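Local coordinates for beta-ketoacyl-[acyl-carrier-protein] synthase FabY (Pseudomonas aeruginosa, PDB 4CW4), which catalyses the condensation of acetyl-CoA with malonyl-ACP to give acetoacetyl-ACP, the primer with which fatty acid synthesis begins, at residues I554-L559 with A566-Y571; R190-S195 with M230-D235; L412-A417 with D455-A460; A202-G207 with E595-F600. All coordinates share one frame; numbering follows the deposited sequence. Where two conformers were deposited one is given.

Contact 1: residues I554-L559 with A566-Y571; sequences IAEKML and AAFAAY
The phenyl ring of F568 reaches the helix of I554-L559 with CE1 and CZ. L559 CB lies at the ring edge, close to the ring plane, 4.1 Å from F568 CE1. E556 O approaches the same CE1 obliquely at 4.0 Å, and E556 CG reaches F568 CZ at 4.2 Å. One face of the ring is taken up from within its own helix: Y571 CD2 sits 3.8 Å above the plane, displaced toward the rim. The tyrosine ring in turn has F568 O at its edge, in plane. The phenyl group is put across the gap by its first torsion, which sets CG opposite the backbone N (chi1 -162°). The two segments belong to consecutive helices, 552-563 and 565-590, which follow strand 543-550 of the thiolase-like fold and are joined by a very short link. E556 and F568 cross at about a right angle, the methylene part of the glutamate lying by the ring while its carboxylate plane is turned 64° from it. The acid itself is used otherwise, in a salt bridge from OE2 to R575, one turn beyond Y571 on the second helix, so an apolar touch and an ionic one bind the same pair of helices. L559 is buried, resting also on I385 and D375, and M637 of the second subunit packs against it. The phenol of Y571 passes beyond the pair, its OH hydrogen-bonded to A383 O.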
# COMPACT_ATOMS: atom_id res chain seq x y z
N ILE A 554 -17.95 28.00 6.96
CA ILE A 554 -17.92 28.08 5.51
C ILE A 554 -18.80 26.99 4.90
O ILE A 554 -19.59 27.24 4.00
CB ILE A 554 -16.48 27.99 4.97
CG1 ILE A 554 -15.66 29.19 5.49
CG2 ILE A 554 -16.45 27.88 3.44
CD1 ILE A 554 -16.07 30.53 4.96
N ALA A 555 -18.66 25.77 5.41
CA ALA A 555 -19.42 24.65 4.90
C ALA A 555 -20.93 24.88 5.07
O ALA A 555 -21.71 24.61 4.17
CB ALA A 555 -18.99 23.37 5.60
N GLU A 556 -21.34 25.41 6.22
CA GLU A 556 -22.74 25.71 6.45
C GLU A 556 -23.27 26.78 5.52
O GLU A 556 -24.37 26.65 5.01
CB GLU A 556 -22.97 26.11 7.91
CG GLU A 556 -22.92 24.89 8.84
CD GLU A 556 -23.29 25.21 10.26
OE1 GLU A 556 -23.66 26.37 10.56
OE2 GLU A 556 -23.20 24.28 11.09
N LYS A 557 -22.49 27.82 5.27
CA LYS A 557 -22.90 28.84 4.30
C LYS A 557 -23.14 28.17 2.94
O LYS A 557 -24.12 28.45 2.26
CB LYS A 557 -21.82 29.89 4.11
CG LYS A 557 -21.76 30.96 5.17
CD LYS A 557 -20.67 32.01 4.86
CE LYS A 557 -20.85 32.62 3.47
NZ LYS A 557 -19.94 33.78 3.21
N MET A 558 -22.25 27.28 2.54
CA MET A 558 -22.37 26.59 1.27
C MET A 558 -23.62 25.71 1.20
O MET A 558 -24.33 25.74 0.21
CB MET A 558 -21.08 25.79 1.00
CG MET A 558 -19.89 26.70 0.74
SD MET A 558 -18.29 25.86 0.66
CE MET A 558 -18.36 25.13 -0.98
N LEU A 559 -23.90 24.95 2.25
CA LEU A 559 -25.10 24.09 2.25
C LEU A 559 -26.38 24.91 2.25
O LEU A 559 -27.36 24.56 1.57
CB LEU A 559 -25.09 23.12 3.45
CG LEU A 559 -24.51 21.72 3.13
CD1 LEU A 559 -23.01 21.80 2.91
CD2 LEU A 559 -24.88 20.73 4.21
N ALA A 566 -35.49 26.54 3.93
CA ALA A 566 -36.42 25.55 4.49
C ALA A 566 -35.73 24.21 4.75
O ALA A 566 -35.90 23.59 5.82
CB ALA A 566 -37.62 25.34 3.60
N ALA A 567 -34.99 23.73 3.76
CA ALA A 567 -34.28 22.47 3.89
C ALA A 567 -33.22 22.55 4.98
O ALA A 567 -33.04 21.62 5.76
CB ALA A 567 -33.64 22.05 2.58
N PHE A 568 -32.54 23.69 5.05
CA PHE A 568 -31.53 23.84 6.09
C PHE A 568 -32.16 23.85 7.48
O PHE A 568 -31.60 23.30 8.42
CB PHE A 568 -30.68 25.09 5.89
CG PHE A 568 -29.40 25.05 6.66
CD1 PHE A 568 -28.27 24.43 6.13
CD2 PHE A 568 -29.33 25.55 7.96
CE1 PHE A 568 -27.09 24.35 6.86
CE2 PHE A 568 -28.14 25.46 8.69
CZ PHE A 568 -27.04 24.87 8.14
N ALA A 569 -33.32 24.50 7.63
CA ALA A 569 -34.00 24.51 8.92
C ALA A 569 -34.40 23.11 9.36
O ALA A 569 -34.28 22.76 10.53
CB ALA A 569 -35.21 25.43 8.89
N ALA A 570 -34.88 22.29 8.41
CA ALA A 570 -35.25 20.92 8.75
C ALA A 570 -34.02 20.13 9.21
O ALA A 570 -34.07 19.36 10.15
CB ALA A 570 -35.93 20.23 7.56
N TYR A 571 -32.90 20.35 8.53
CA TYR A 571 -31.61 19.78 8.90
C TYR A 571 -31.19 20.19 10.31
O TYR A 571 -30.79 19.36 11.12
CB TYR A 571 -30.57 20.22 7.88
CG TYR A 571 -29.13 20.09 8.32
CD1 TYR A 571 -28.53 18.84 8.46
CD2 TYR A 571 -28.38 21.20 8.61
CE1 TYR A 571 -27.21 18.73 8.86
CE2 TYR A 571 -27.08 21.10 9.01
CZ TYR A 571 -26.50 19.85 9.14
OH TYR A 571 -25.19 19.77 9.53

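Contact 2: residues R190-S195 with M230-D235; sequences RGLQMS and MSQLDD
From D234 CB, which points toward helix 190-204, the carboxylate runs straight to the helix's first turn. With chi1 at 40°, CG is held between the backbone N and the carbonyl carbon, and the two oxygens then divide the work. OD2 accepts the backbone N-H of R190 through its syn lone pair, at 2.8 Å from R190 N and with a nearly straight N-H...O angle of 173°; the same OD2 lies 3.6 Å from R190 CB. OD1 accepts a hydrogen bond from a water 2.7 Å away, and that water accepts the N-H of G191, its oxygen 2.8 Å from G191 N. One carboxylate thus serves two successive amides at a helix N terminus, one directly and one through water, where its negative charge would probably be favoured by the helix dipole. The charged end of R190 leads away and pairs with E365. Deeper down, L192 CD2 lies against the Q232 amide, 3.8 Å from both Q232 CD and NE2, the two side chains crossing at about a right angle. That amide is itself fixed: NE2 donates to F260 O and L258 O, and OE1 is bonded to S228. The contact joins the start of helix 190-204 to the loop between strand 222-225 and helix 238-243, with helix 263-273 covering L192 and S313 of strand 307-314 bonded to G191 O.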
# COMPACT_ATOMS: atom_id res chain seq x y z
N ARG A 190 -0.58 -4.82 16.66
CA ARG A 190 -0.97 -3.58 17.36
C ARG A 190 -1.64 -2.59 16.41
O ARG A 190 -2.61 -1.95 16.80
CB ARG A 190 0.25 -2.95 18.02
CG ARG A 190 -0.06 -1.69 18.81
CD ARG A 190 1.13 -1.28 19.65
NE ARG A 190 0.92 -0.03 20.37
CZ ARG A 190 0.29 0.06 21.53
NH1 ARG A 190 -0.21 -1.02 22.12
NH2 ARG A 190 0.15 1.24 22.12
N GLY A 191 -1.16 -2.49 15.18
CA GLY A 191 -1.77 -1.57 14.23
C GLY A 191 -3.22 -1.91 13.90
O GLY A 191 -4.01 -1.04 13.61
N LEU A 192 -3.55 -3.20 13.95
CA LEU A 192 -4.91 -3.62 13.70
C LEU A 192 -5.79 -3.35 14.90
O LEU A 192 -6.93 -2.93 14.74
CB LEU A 192 -4.99 -5.07 13.25
CG LEU A 192 -4.20 -5.40 11.98
CD1 LEU A 192 -4.64 -6.75 11.41
CD2 LEU A 192 -4.30 -4.30 10.90
N GLN A 193 -5.27 -3.59 16.11
CA GLN A 193 -5.98 -3.23 17.33
C GLN A 193 -6.31 -1.74 17.32
O GLN A 193 -7.43 -1.35 17.62
CB GLN A 193 -5.12 -3.55 18.55
CG GLN A 193 -4.73 -5.02 18.68
CD GLN A 193 -3.75 -5.25 19.78
OE1 GLN A 193 -3.40 -4.35 20.53
NE2 GLN A 193 -3.30 -6.47 19.90
N MET A 194 -5.34 -0.92 16.95
CA MET A 194 -5.52 0.53 16.95
C MET A 194 -6.54 0.94 15.91
O MET A 194 -7.34 1.83 16.15
CB MET A 194 -4.18 1.24 16.73
CG MET A 194 -3.30 1.17 17.97
SD MET A 194 -1.65 1.87 17.80
CE MET A 194 -2.01 3.54 17.28
N SER A 195 -6.56 0.26 14.77
CA SER A 195 -7.51 0.59 13.71
C SER A 195 -8.93 0.29 14.17
O SER A 195 -9.84 1.09 13.97
CB SER A 195 -7.21 -0.17 12.41
OG SER A 195 -8.07 0.26 11.37
N MET A 230 4.31 0.81 6.69
CA MET A 230 5.34 -0.19 7.01
C MET A 230 4.91 -1.64 6.77
O MET A 230 5.77 -2.51 6.70
CB MET A 230 5.79 -0.08 8.47
CG MET A 230 6.33 1.27 8.90
SD MET A 230 7.76 1.86 7.97
CE MET A 230 8.87 0.52 8.27
N SER A 231 3.60 -1.87 6.63
CA SER A 231 2.95 -3.15 6.94
C SER A 231 2.97 -3.29 8.46
O SER A 231 3.61 -2.49 9.15
CB SER A 231 3.64 -4.36 6.27
OG SER A 231 3.79 -4.16 4.87
N GLN A 232 2.25 -4.27 9.01
CA GLN A 232 2.29 -4.52 10.44
C GLN A 232 3.51 -5.38 10.72
O GLN A 232 3.54 -6.55 10.35
CB GLN A 232 1.00 -5.19 10.94
CG GLN A 232 -0.24 -4.26 10.94
CD GLN A 232 -0.72 -3.94 9.54
OE1 GLN A 232 -0.71 -2.78 9.12
NE2 GLN A 232 -1.18 -4.95 8.84
N LEU A 233 4.53 -4.78 11.34
CA LEU A 233 5.85 -5.40 11.45
C LEU A 233 6.09 -6.02 12.81
O LEU A 233 7.21 -6.49 13.08
CB LEU A 233 6.95 -4.37 11.14
CG LEU A 233 7.02 -3.90 9.68
CD1 LEU A 233 8.14 -2.91 9.47
CD2 LEU A 233 7.18 -5.05 8.71
N ASP A 234 5.07 -6.07 13.66
CA ASP A 234 5.23 -6.73 14.95
C ASP A 234 5.15 -8.26 14.83
O ASP A 234 4.97 -8.80 13.74
CB ASP A 234 4.34 -6.14 16.05
CG ASP A 234 2.93 -5.78 15.60
OD1 ASP A 234 2.68 -5.52 14.40
OD2 ASP A 234 2.08 -5.67 16.53
N ASP A 235 5.33 -8.95 15.96
CA ASP A 235 5.44 -10.41 15.98
C ASP A 235 4.22 -11.08 15.35
O ASP A 235 4.34 -12.08 14.65
CB ASP A 235 5.63 -10.93 17.41
CG ASP A 235 6.98 -10.53 18.03
OD1 ASP A 235 7.91 -10.11 17.30
OD2 ASP A 235 7.12 -10.65 19.26
O HOH W 1 1.27 -3.31 13.96

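Contact 3: residues L412-A417 with D455-A460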
# COMPACT_ATOMS: atom_id res chain seq x y z
N LEU A 412 4.35 22.51 -6.04
CA LEU A 412 3.17 22.34 -6.86
C LEU A 412 1.93 22.04 -6.01
O LEU A 412 0.87 22.62 -6.25
CB LEU A 412 3.38 21.23 -7.88
CG LEU A 412 4.22 21.59 -9.12
CD1 LEU A 412 5.60 22.10 -8.78
CD2 LEU A 412 4.32 20.39 -10.03
N THR A 413 2.06 21.15 -5.02
CA THR A 413 0.89 20.81 -4.21
C THR A 413 0.41 22.00 -3.40
O THR A 413 -0.79 22.25 -3.32
CB THR A 413 1.12 19.57 -3.29
OG1 THR A 413 2.03 19.87 -2.23
CG2 THR A 413 1.66 18.39 -4.08
N VAL A 414 1.32 22.74 -2.78
CA VAL A 414 0.92 23.89 -1.97
C VAL A 414 0.31 24.99 -2.85
O VAL A 414 -0.74 25.54 -2.52
CB VAL A 414 2.09 24.43 -1.12
CG1 VAL A 414 1.64 25.66 -0.32
CG2 VAL A 414 2.61 23.33 -0.17
N ALA A 415 0.96 25.30 -3.96
CA ALA A 415 0.45 26.33 -4.87
C ALA A 415 -0.94 25.97 -5.35
O ALA A 415 -1.85 26.81 -5.33
CB ALA A 415 1.39 26.53 -6.04
N LYS A 416 -1.12 24.74 -5.83
CA LYS A 416 -2.44 24.34 -6.35
C LYS A 416 -3.49 24.36 -5.24
O LYS A 416 -4.65 24.72 -5.47
CB LYS A 416 -2.40 22.96 -6.99
CG LYS A 416 -1.61 22.89 -8.27
CD LYS A 416 -1.62 21.50 -8.86
CE LYS A 416 -2.99 21.15 -9.42
NZ LYS A 416 -3.06 19.79 -10.00
N ALA A 417 -3.09 23.98 -4.03
CA ALA A 417 -4.04 23.97 -2.91
C ALA A 417 -4.54 25.38 -2.60
O ALA A 417 -5.75 25.62 -2.45
CB ALA A 417 -3.41 23.33 -1.66
N ASP A 455 6.75 30.26 2.21
CA ASP A 455 7.05 31.67 2.03
C ASP A 455 6.84 32.10 0.59
O ASP A 455 6.28 33.17 0.32
CB ASP A 455 8.49 31.93 2.46
CG ASP A 455 8.77 33.40 2.70
OD1 ASP A 455 8.00 34.07 3.43
OD2 ASP A 455 9.79 33.86 2.16
N ARG A 456 7.28 31.28 -0.36
CA ARG A 456 7.17 31.66 -1.76
C ARG A 456 5.74 31.56 -2.31
O ARG A 456 5.33 32.37 -3.15
CB ARG A 456 8.15 30.84 -2.59
CG ARG A 456 9.60 31.14 -2.26
CD ARG A 456 10.53 30.41 -3.21
NE ARG A 456 10.29 30.84 -4.58
CZ ARG A 456 10.67 30.18 -5.66
NH1 ARG A 456 11.31 29.02 -5.55
NH2 ARG A 456 10.39 30.66 -6.86
N VAL A 457 4.96 30.61 -1.82
CA VAL A 457 3.55 30.55 -2.17
C VAL A 457 2.81 31.73 -1.53
O VAL A 457 1.98 32.37 -2.18
CB VAL A 457 2.91 29.21 -1.78
CG1 VAL A 457 1.42 29.25 -1.96
CG2 VAL A 457 3.51 28.09 -2.61
N ALA A 458 3.12 32.04 -0.28
CA ALA A 458 2.55 33.22 0.36
C ALA A 458 2.80 34.47 -0.47
O ALA A 458 1.90 35.29 -0.66
CB ALA A 458 3.12 33.40 1.75
N SER A 459 4.02 34.62 -0.97
CA SER A 459 4.35 35.81 -1.72
C SER A 459 3.53 35.86 -3.00
O SER A 459 2.96 36.90 -3.35
CB SER A 459 5.85 35.84 -2.01
OG SER A 459 6.17 37.00 -2.74
N ALA A 460 3.43 34.73 -3.68
CA ALA A 460 2.66 34.65 -4.92
C ALA A 460 1.21 35.06 -4.71
O ALA A 460 0.62 35.71 -5.58
CB ALA A 460 2.75 33.26 -5.52
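V457 carries most of this contact, its side chain pointing from helix 444-461 toward helix 409-425, where V414 and A415 receive it. Both helices belong to the C-terminal half of the thiolase-like ketosynthase fold, whose strands 532-539 and 543-550 lie under the first of them: V414 also touches N536 and S546. The meeting is wholly apolar between side chains. V414 CG1 is the methyl that reaches across, 3.8 Å from V457 CG2 and 4.0 Å from V457 CG1, so it rests against both branches of the facing valine. With a first torsion of 178° in V414, CG1 sits beside the carbonyl carbon and CG2 beside the backbone N; it is CG1 that faces V457. A415, with a single methyl, lets the backbones come close, the CA atoms of A415 and V457 being 5.9 Å apart. V457 is further packed against V418, one turn along helix 409-425, while Y628 of the second subunit rests on A415. The side chain of V414 lies about 9 Å from that of H439, a predicted active-site residue. V457 CG2 spans two neighbours in sequence: besides meeting the valine methyl, it lies 4.0 Å from A415 N and 4.3 Å from A415 CB.

Contact 4: residues A202-G207 with E595-F600; sequences AIRSTG and EIIYNF
R204, in one of its two deposited conformers, grips the backbone carbonyl of E595 with its guanidinium group. The stronger bond runs from NH2 to E595 O at 2.7 Å; the nitrogen lies in the carbonyl plane, but the oxygen stands 27° out of the guanidinium plane, and the N-H...O angle is a bent 136°. A weak second bond joins R204 NE to the same oxygen at 3.2 Å. The arginine spans the gap because its chain is extended from CG to NE. Its flat end is sandwiched: I597 CD1 lies over one face and E595 CB over the opposite one, with I597 CG1 3.4 Å from NH2. R204 to G207 form a type I turn, from which S205 OG and T206 OG1 reach back to A202 O (2.7 Å) and I203 O (2.9 Å). G207 has positive phi. The segment E595-F600, a loop after helix 565-590, is held to helix 190-204 also by I597 N, which donates to T200 OG1. The carboxylate of E595 makes no salt bridge to R204, OE2 staying 5.6 Å from R204 NH2, so, within this contact, the guanidinium meets a carbonyl dipole and hydrocarbon, with the opposite charge probably adding only a longer-range attraction at this surface site.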
# COMPACT_ATOMS: atom_id res chain seq x y z
N ALA A 202 -14.48 6.97 15.78
CA ALA A 202 -14.94 7.84 14.68
C ALA A 202 -16.43 7.64 14.35
O ALA A 202 -17.18 8.61 14.17
CB ALA A 202 -14.08 7.63 13.44
N ILE A 203 -16.87 6.39 14.26
CA ILE A 203 -18.25 6.10 13.88
C ILE A 203 -19.21 6.57 14.95
O ILE A 203 -20.25 7.13 14.66
CB ILE A 203 -18.41 4.57 13.64
CG1 ILE A 203 -17.63 4.17 12.39
CG2 ILE A 203 -19.87 4.15 13.56
CD1 ILE A 203 -18.15 4.79 11.09
N ARG A 204 -18.87 6.33 16.21
CA ARG A 204 -19.75 6.72 17.30
C ARG A 204 -19.79 8.23 17.50
O ARG A 204 -20.76 8.76 18.03
CB ARG A 204 -19.35 6.02 18.60
CG ARG A 204 -19.54 4.50 18.58
CD ARG A 204 -19.38 3.88 19.93
NE ARG A 204 -19.43 2.43 19.85
CZ ARG A 204 -20.55 1.71 19.81
NH1 ARG A 204 -21.74 2.31 19.85
NH2 ARG A 204 -20.48 0.38 19.75
N SER A 205 -18.75 8.93 17.07
CA SER A 205 -18.70 10.39 17.18
C SER A 205 -19.74 11.05 16.30
O SER A 205 -20.03 12.21 16.49
CB SER A 205 -17.33 10.95 16.81
OG SER A 205 -17.15 11.02 15.40
N THR A 206 -20.29 10.34 15.32
CA THR A 206 -21.27 10.96 14.43
C THR A 206 -22.61 11.23 15.09
O THR A 206 -23.36 12.05 14.59
CB THR A 206 -21.57 10.09 13.19
OG1 THR A 206 -22.25 8.90 13.57
CG2 THR A 206 -20.29 9.76 12.40
N GLY A 207 -22.94 10.52 16.16
CA GLY A 207 -24.26 10.60 16.75
C GLY A 207 -25.37 9.98 15.92
O GLY A 207 -26.54 10.23 16.20
N GLU A 595 -17.26 0.65 24.14
CA GLU A 595 -18.01 -0.37 23.39
C GLU A 595 -17.48 -0.57 21.97
O GLU A 595 -18.12 -0.28 20.96
CB GLU A 595 -19.51 -0.08 23.41
CG GLU A 595 -20.39 -1.29 23.03
CD GLU A 595 -20.38 -2.41 24.07
OE1 GLU A 595 -19.90 -2.21 25.21
OE2 GLU A 595 -20.86 -3.53 23.73
N ILE A 596 -16.28 -1.12 21.91
CA ILE A 596 -15.61 -1.33 20.64
C ILE A 596 -16.38 -2.34 19.81
O ILE A 596 -16.78 -3.40 20.30
CB ILE A 596 -14.14 -1.80 20.88
CG1 ILE A 596 -13.38 -0.76 21.70
CG2 ILE A 596 -13.45 -2.08 19.55
CD1 ILE A 596 -13.41 0.64 21.17
N ILE A 597 -16.57 -2.00 18.54
CA ILE A 597 -17.26 -2.88 17.60
C ILE A 597 -16.28 -3.86 16.99
O ILE A 597 -15.32 -3.46 16.35
CB ILE A 597 -17.91 -2.06 16.46
CG1 ILE A 597 -18.84 -0.98 17.05
CG2 ILE A 597 -18.66 -2.99 15.50
CD1 ILE A 597 -19.19 0.16 16.09
N TYR A 598 -16.53 -5.15 17.19
CA TYR A 598 -15.71 -6.20 16.59
C TYR A 598 -16.62 -7.39 16.36
O TYR A 598 -16.82 -8.24 17.23
CB TYR A 598 -14.52 -6.59 17.47
CG TYR A 598 -13.63 -7.63 16.80
CD1 TYR A 598 -12.86 -7.31 15.70
CD2 TYR A 598 -13.56 -8.94 17.28
CE1 TYR A 598 -12.06 -8.24 15.08
CE2 TYR A 598 -12.76 -9.88 16.67
CZ TYR A 598 -12.02 -9.53 15.56
OH TYR A 598 -11.22 -10.45 14.93
N ASN A 599 -17.19 -7.44 15.16
CA ASN A 599 -18.30 -8.34 14.86
C ASN A 599 -17.89 -9.61 14.12
O ASN A 599 -18.64 -10.11 13.26
CB ASN A 599 -19.34 -7.57 14.03
CG ASN A 599 -20.72 -8.14 14.16
OD1 ASN A 599 -21.15 -8.53 15.24
ND2 ASN A 599 -21.44 -8.20 13.04
N PHE A 600 -16.71 -10.14 14.47
CA PHE A 600 -16.20 -11.39 13.93
C PHE A 600 -17.22 -12.53 13.90
O PHE A 600 -17.78 -12.90 14.93
CB PHE A 600 -14.96 -11.82 14.73
CG PHE A 600 -14.27 -13.04 14.19
CD1 PHE A 600 -14.74 -14.31 14.49
CD2 PHE A 600 -13.12 -12.92 13.42
CE1 PHE A 600 -14.09 -15.43 14.00
CE2 PHE A 600 -12.46 -14.05 12.94
CZ PHE A 600 -12.95 -15.30 13.22

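In the fold
From the N terminus, helix 190-204 comes first and serves two contacts, opening contact 2 at its start and contact 4 toward its other end. Contact 2 closes after 34 residues, at the loop 230-235, while contact 4 stays open, so the two cross. Contact 3 then closes its own loop between helices 409-425 and 444-461, and contact 1 closes a very short one between helices 552-563 and 565-590; both nest inside the long loop that 595-600 completes. Contact 4 thus ties the loop after helix 565-590 back to helix 190-204; the centres of contacts 2 and 4 are about 19 Å apart. Contact 3 lies across the chain's centre from contact 4. All four reach the second subunit.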